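Local atomic coordinates of putative prolyl-tRNA synthetase (Leishmania major, PDB entry 5XIL), a protein that probably attaches L-proline to its cognate tRNA at the expense of ATP, as a class II aminoacyl-tRNA synthetase that also carries a zinc-binding C-terminal domain. Residues Thr200-Phe205 / Cys443-Lys448; Lys449-Glu454 / Met472-Leu477. One frame throughout, in Å; residues are numbered along the deposited sequence. Where two conformers were deposited one is given.

Contact 1: Thr200-Phe205 / Cys443-Lys448; sequences TEKEKF and CENQVK. With ZN (zinc ion), chain B.
The carboxylate of Glu444 is the hub that joins the loop 200-205 to the helix 443-448. Thr200 and Glu444 meet tip to tip: the hydroxyl OG1 of Thr200 donates to OE2 of Glu444 at 2.8 Å, on the syn lone pair of that oxygen. An extended chain brings the carboxylate there, with CG anti to the backbone N (chi1 177°). The same OE2 is hydrogen-bonded to Thr476 OG1 of strand 475-480 and accepts a hydrogen bond from water 3, which also donates to Glu203 OE2. That water lies where two carboxylates come close, Glu203 OE2 standing 4.4 Å from Glu444 OE2; the repulsion is probably eased by its two donated bonds and by the salt bridge of Glu203 OE1 to Lys475. The other oxygen, OE1, receives water 1 at 2.6 Å, and this water in turn accepts from the backbone N of Lys202.

Lys202, fully extended, crosses Glu444 obliquely, its CB 3.7 Å from Glu444 OE2. Its NZ ends on Asn445 OD1 in a very short bond of 2.4 Å, approached nearly along the C=O axis (162°), while water 2 accepts from the same ammonium.

In the second shell, Thr200 OG1 sits in the crowded position between N and the carbonyl carbon (chi1 66°), where it accepts from the backbone N of Glu203 at 3.2 Å. This ST motif and a hydrogen bond with Thr476 OG1 hold the hydroxyl in place. On the helix, the residue preceding Glu444 is a metal ligand: Cys443 SG binds zinc at 2.2 Å, with Cys438 and Cys493 among its other ligands. The arrangement is thus a polar, water-bridged interface between a loop of the class II catalytic core and the zinc-site helix of the prolyl-tRNA synthetase C-terminal domain.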
# COMPACT_ATOMS: atom_id res chain seq x y z
N THR A 200 1.48 14.71 -29.00
CA THR A 200 0.78 15.48 -30.07
C THR A 200 -0.74 15.45 -29.89
O THR A 200 -1.33 14.56 -29.19
CB THR A 200 1.11 14.91 -31.48
OG1 THR A 200 0.56 13.60 -31.59
CG2 THR A 200 2.60 14.90 -31.72
N GLU A 201 -1.41 16.35 -30.58
CA GLU A 201 -2.90 16.29 -30.65
C GLU A 201 -3.43 14.93 -31.00
O GLU A 201 -4.37 14.42 -30.37
CB GLU A 201 -3.43 17.32 -31.67
CG GLU A 201 -3.46 18.73 -31.15
CD GLU A 201 -4.46 18.95 -30.02
OE1 GLU A 201 -5.62 18.49 -30.07
OE2 GLU A 201 -4.07 19.64 -29.07
N LYS A 202 -2.81 14.28 -31.99
CA LYS A 202 -3.24 12.94 -32.42
C LYS A 202 -3.08 11.91 -31.27
O LYS A 202 -3.87 11.02 -31.07
CB LYS A 202 -2.37 12.48 -33.64
CG LYS A 202 -2.72 11.08 -34.16
CD LYS A 202 -1.91 10.71 -35.40
CE LYS A 202 -2.27 9.35 -36.01
NZ LYS A 202 -1.56 8.92 -37.32
N GLU A 203 -2.04 12.03 -30.49
CA GLU A 203 -1.72 10.97 -29.52
C GLU A 203 -2.18 11.21 -28.09
O GLU A 203 -2.01 10.37 -27.23
CB GLU A 203 -0.19 10.72 -29.51
CG GLU A 203 0.31 10.17 -30.83
CD GLU A 203 -0.09 8.73 -31.08
OE1 GLU A 203 -0.19 7.93 -30.14
OE2 GLU A 203 -0.16 8.39 -32.27
N LYS A 204 -2.77 12.35 -27.82
CA LYS A 204 -3.27 12.62 -26.48
C LYS A 204 -4.47 11.80 -26.09
O LYS A 204 -5.14 11.16 -26.93
CB LYS A 204 -3.60 14.08 -26.34
CG LYS A 204 -4.88 14.48 -27.05
CD LYS A 204 -5.04 15.98 -26.95
CE LYS A 204 -6.50 16.40 -27.15
NZ LYS A 204 -6.60 17.90 -27.28
N PHE A 205 -4.77 11.84 -24.83
CA PHE A 205 -6.01 11.25 -24.33
C PHE A 205 -7.17 12.07 -24.86
O PHE A 205 -7.24 13.31 -24.65
CB PHE A 205 -6.03 11.26 -22.82
CG PHE A 205 -7.35 10.83 -22.22
CD1 PHE A 205 -8.06 9.73 -22.74
CD2 PHE A 205 -7.93 11.57 -21.23
CE1 PHE A 205 -9.30 9.35 -22.20
CE2 PHE A 205 -9.14 11.17 -20.67
CZ PHE A 205 -9.85 10.09 -21.17
N CYS A 443 0.85 15.93 -41.40
CA CYS A 443 2.26 15.58 -41.61
C CYS A 443 2.64 14.39 -40.74
O CYS A 443 3.30 13.46 -41.21
CB CYS A 443 3.17 16.75 -41.34
SG CYS A 443 2.93 18.19 -42.49
N GLU A 444 2.20 14.41 -39.49
CA GLU A 444 2.35 13.23 -38.59
C GLU A 444 1.73 11.99 -39.17
O GLU A 444 2.31 10.88 -39.12
CB GLU A 444 1.72 13.58 -37.23
CG GLU A 444 1.71 12.50 -36.21
CD GLU A 444 1.23 13.04 -34.85
OE1 GLU A 444 0.81 14.25 -34.76
OE2 GLU A 444 1.31 12.25 -33.87
N ASN A 445 0.55 12.14 -39.74
CA ASN A 445 -0.13 11.01 -40.37
C ASN A 445 0.65 10.46 -41.59
O ASN A 445 0.73 9.26 -41.82
CB ASN A 445 -1.52 11.50 -40.81
CG ASN A 445 -2.55 11.44 -39.70
OD1 ASN A 445 -2.45 10.63 -38.80
ND2 ASN A 445 -3.55 12.28 -39.77
N GLN A 446 1.16 11.38 -42.41
CA GLN A 446 1.92 11.01 -43.58
C GLN A 446 3.23 10.26 -43.18
O GLN A 446 3.57 9.24 -43.76
CB GLN A 446 2.30 12.25 -44.37
CG GLN A 446 2.72 11.87 -45.79
CD GLN A 446 3.40 12.97 -46.53
OE1 GLN A 446 2.93 14.13 -46.52
NE2 GLN A 446 4.52 12.65 -47.18
N VAL A 447 3.90 10.77 -42.15
CA VAL A 447 5.10 10.05 -41.65
C VAL A 447 4.77 8.59 -41.32
O VAL A 447 5.50 7.68 -41.72
CB VAL A 447 5.72 10.79 -40.48
CG1 VAL A 447 6.78 9.90 -39.80
CG2 VAL A 447 6.30 12.11 -40.96
N LYS A 448 3.67 8.35 -40.60
CA LYS A 448 3.35 7.00 -40.19
C LYS A 448 2.96 6.13 -41.39
O LYS A 448 3.36 4.97 -41.55
CB LYS A 448 2.30 7.03 -39.08
CG LYS A 448 2.02 5.69 -38.43
CD LYS A 448 1.05 5.90 -37.26
CE LYS A 448 0.98 4.74 -36.29
NZ LYS A 448 0.41 3.52 -36.91
ZN ZN B . 4.57 19.59 -42.06
O HOH W 1 -1.31 15.65 -34.15
O HOH W 2 0.93 9.11 -36.47
O HOH W 3 1.57 9.58 -34.12

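Contact 2: Lys449-Glu454 / Met472-Leu477; sequences KDSAEE and MGAKTL
Ser451 and Ala452, neighbours on the helix 449-454, present a hydroxyl and a methyl to the backbone around Gly473, where the chain leads into strand 475-480. The Ser451 CB points toward this segment, and its OG occupies the crowded position between the backbone N and the carbonyl carbon (chi1 67°). From there it accepts the backbone N-H of Ala474 at 2.9 Å, and an angle of 169° at the hydrogen shows the bond to be almost straight. The same OG is hydrogen-bonded to the carbonyl O of Val447, one turn earlier in the helix, with Lys448 O as a further partner, so the buried hydroxyl is tied to the helix backbone as well as to the incoming chain.

Beside this bond the packing is close and made by small groups. Ser451 OG lies 3.5 Å from Gly473 CA, and Ala452 CB rests 3.7 Å from that same CA. The CA atoms of Ala452 and Gly473 are 3.8 Å apart, an approach allowed by the absence of a side chain on Gly473. Ala474 brings its methyl to 3.9 Å from Ser451 OG and continues onto Phe423 and Leu427 of helix 423-428, while Ser451 touches Val424 there. Close helix-to-backbone packing with a serine hydroxyl capturing a main-chain amide thus docks helix 441-455 against the chain that leads into strand 475-480, within the C-terminal alpha/beta domain of prolyl-tRNA synthetase.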
# COMPACT_ATOMS: atom_id res chain seq x y z
N LYS A 449 2.19 6.70 -42.30
CA LYS A 449 1.85 5.97 -43.51
C LYS A 449 3.02 5.61 -44.40
O LYS A 449 3.17 4.47 -44.74
CB LYS A 449 0.90 6.84 -44.39
CG LYS A 449 0.56 6.21 -45.71
CD LYS A 449 -0.40 7.18 -46.47
CE LYS A 449 -0.92 6.60 -47.80
NZ LYS A 449 0.10 6.44 -48.86
N ASP A 450 3.84 6.59 -44.70
CA ASP A 450 4.99 6.47 -45.63
C ASP A 450 6.04 5.55 -45.02
O ASP A 450 6.66 4.71 -45.71
CB ASP A 450 5.63 7.85 -45.87
CG ASP A 450 4.81 8.78 -46.80
OD1 ASP A 450 3.80 8.32 -47.35
OD2 ASP A 450 5.21 9.92 -46.99
N SER A 451 6.25 5.69 -43.72
CA SER A 451 7.19 4.78 -43.02
C SER A 451 6.67 3.32 -43.00
O SER A 451 7.44 2.35 -43.26
CB SER A 451 7.56 5.29 -41.63
OG SER A 451 6.45 5.27 -40.73
N ALA A 452 5.39 3.10 -42.74
CA ALA A 452 4.85 1.76 -42.82
C ALA A 452 4.96 1.16 -44.23
O ALA A 452 5.35 0.01 -44.40
CB ALA A 452 3.43 1.65 -42.29
N GLU A 453 4.68 1.97 -45.22
CA GLU A 453 4.71 1.51 -46.63
C GLU A 453 6.17 1.21 -47.06
O GLU A 453 6.43 0.14 -47.65
CB GLU A 453 4.02 2.57 -47.50
CG GLU A 453 3.82 2.18 -48.96
CD GLU A 453 2.97 0.94 -49.12
OE1 GLU A 453 1.86 0.88 -48.54
OE2 GLU A 453 3.40 0.02 -49.87
N GLU A 454 7.15 2.07 -46.73
CA GLU A 454 8.54 1.80 -47.07
C GLU A 454 9.14 0.62 -46.32
O GLU A 454 10.12 0.07 -46.78
CB GLU A 454 9.45 3.04 -46.88
CG GLU A 454 9.10 4.22 -47.79
CD GLU A 454 9.97 5.43 -47.58
OE1 GLU A 454 10.96 5.30 -46.84
OE2 GLU A 454 9.72 6.56 -48.11
N MET A 472 5.18 -1.51 -38.09
CA MET A 472 6.39 -0.93 -38.66
C MET A 472 6.32 0.53 -38.92
O MET A 472 7.40 1.17 -39.09
CB MET A 472 6.84 -1.68 -39.94
CG MET A 472 7.12 -3.15 -39.69
SD MET A 472 8.43 -3.45 -38.48
CE MET A 472 8.02 -5.10 -37.92
N GLY A 473 5.12 1.14 -38.89
CA GLY A 473 5.06 2.57 -39.08
C GLY A 473 5.57 3.27 -37.82
O GLY A 473 5.35 2.75 -36.75
N ALA A 474 6.20 4.45 -37.95
CA ALA A 474 6.62 5.23 -36.80
C ALA A 474 5.52 6.21 -36.38
O ALA A 474 5.04 7.01 -37.20
CB ALA A 474 7.83 6.02 -37.14
N LYS A 475 5.18 6.24 -35.09
CA LYS A 475 4.28 7.26 -34.61
C LYS A 475 5.06 8.32 -33.90
O LYS A 475 6.31 8.13 -33.69
CB LYS A 475 3.25 6.62 -33.67
CG LYS A 475 3.81 5.98 -32.42
CD LYS A 475 2.56 5.38 -31.77
CE LYS A 475 2.60 5.33 -30.30
NZ LYS A 475 1.17 5.06 -29.90
N THR A 476 4.40 9.38 -33.45
CA THR A 476 5.05 10.29 -32.55
C THR A 476 4.93 9.66 -31.14
O THR A 476 3.93 9.01 -30.77
CB THR A 476 4.52 11.70 -32.52
OG1 THR A 476 3.15 11.67 -32.19
CG2 THR A 476 4.72 12.42 -33.88
N LEU A 477 6.02 9.82 -30.43
CA LEU A 477 6.15 9.42 -29.04
C LEU A 477 5.88 10.64 -28.11
O LEU A 477 4.95 10.59 -27.32
CB LEU A 477 7.49 8.74 -28.79
CG LEU A 477 7.81 7.57 -29.71
CD1 LEU A 477 9.21 7.09 -29.34
CD2 LEU A 477 6.85 6.41 -29.56

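Overall arrangement
Both contacts draw on helix 441-455, contact 1 on its earlier turns and contact 2 on the later ones, and their centres lie about 11 Å apart. They come in series: contact 1 spans 237 intervening residues, contact 2 only 17, most of them (457-468) not modelled. Strand 475-480 links the two directly, since residues of segment 472-477 also bond to side chains of contact 1. It also pairs antiparallel with strand 195-198, just ahead of the loop 200-205, and with strand 504-509. Contact 2 is thus internal to the C-terminal domain, whereas contact 1 joins that domain to the catalytic core beside the zinc site. This chain is the synthetase portion of a longer protein.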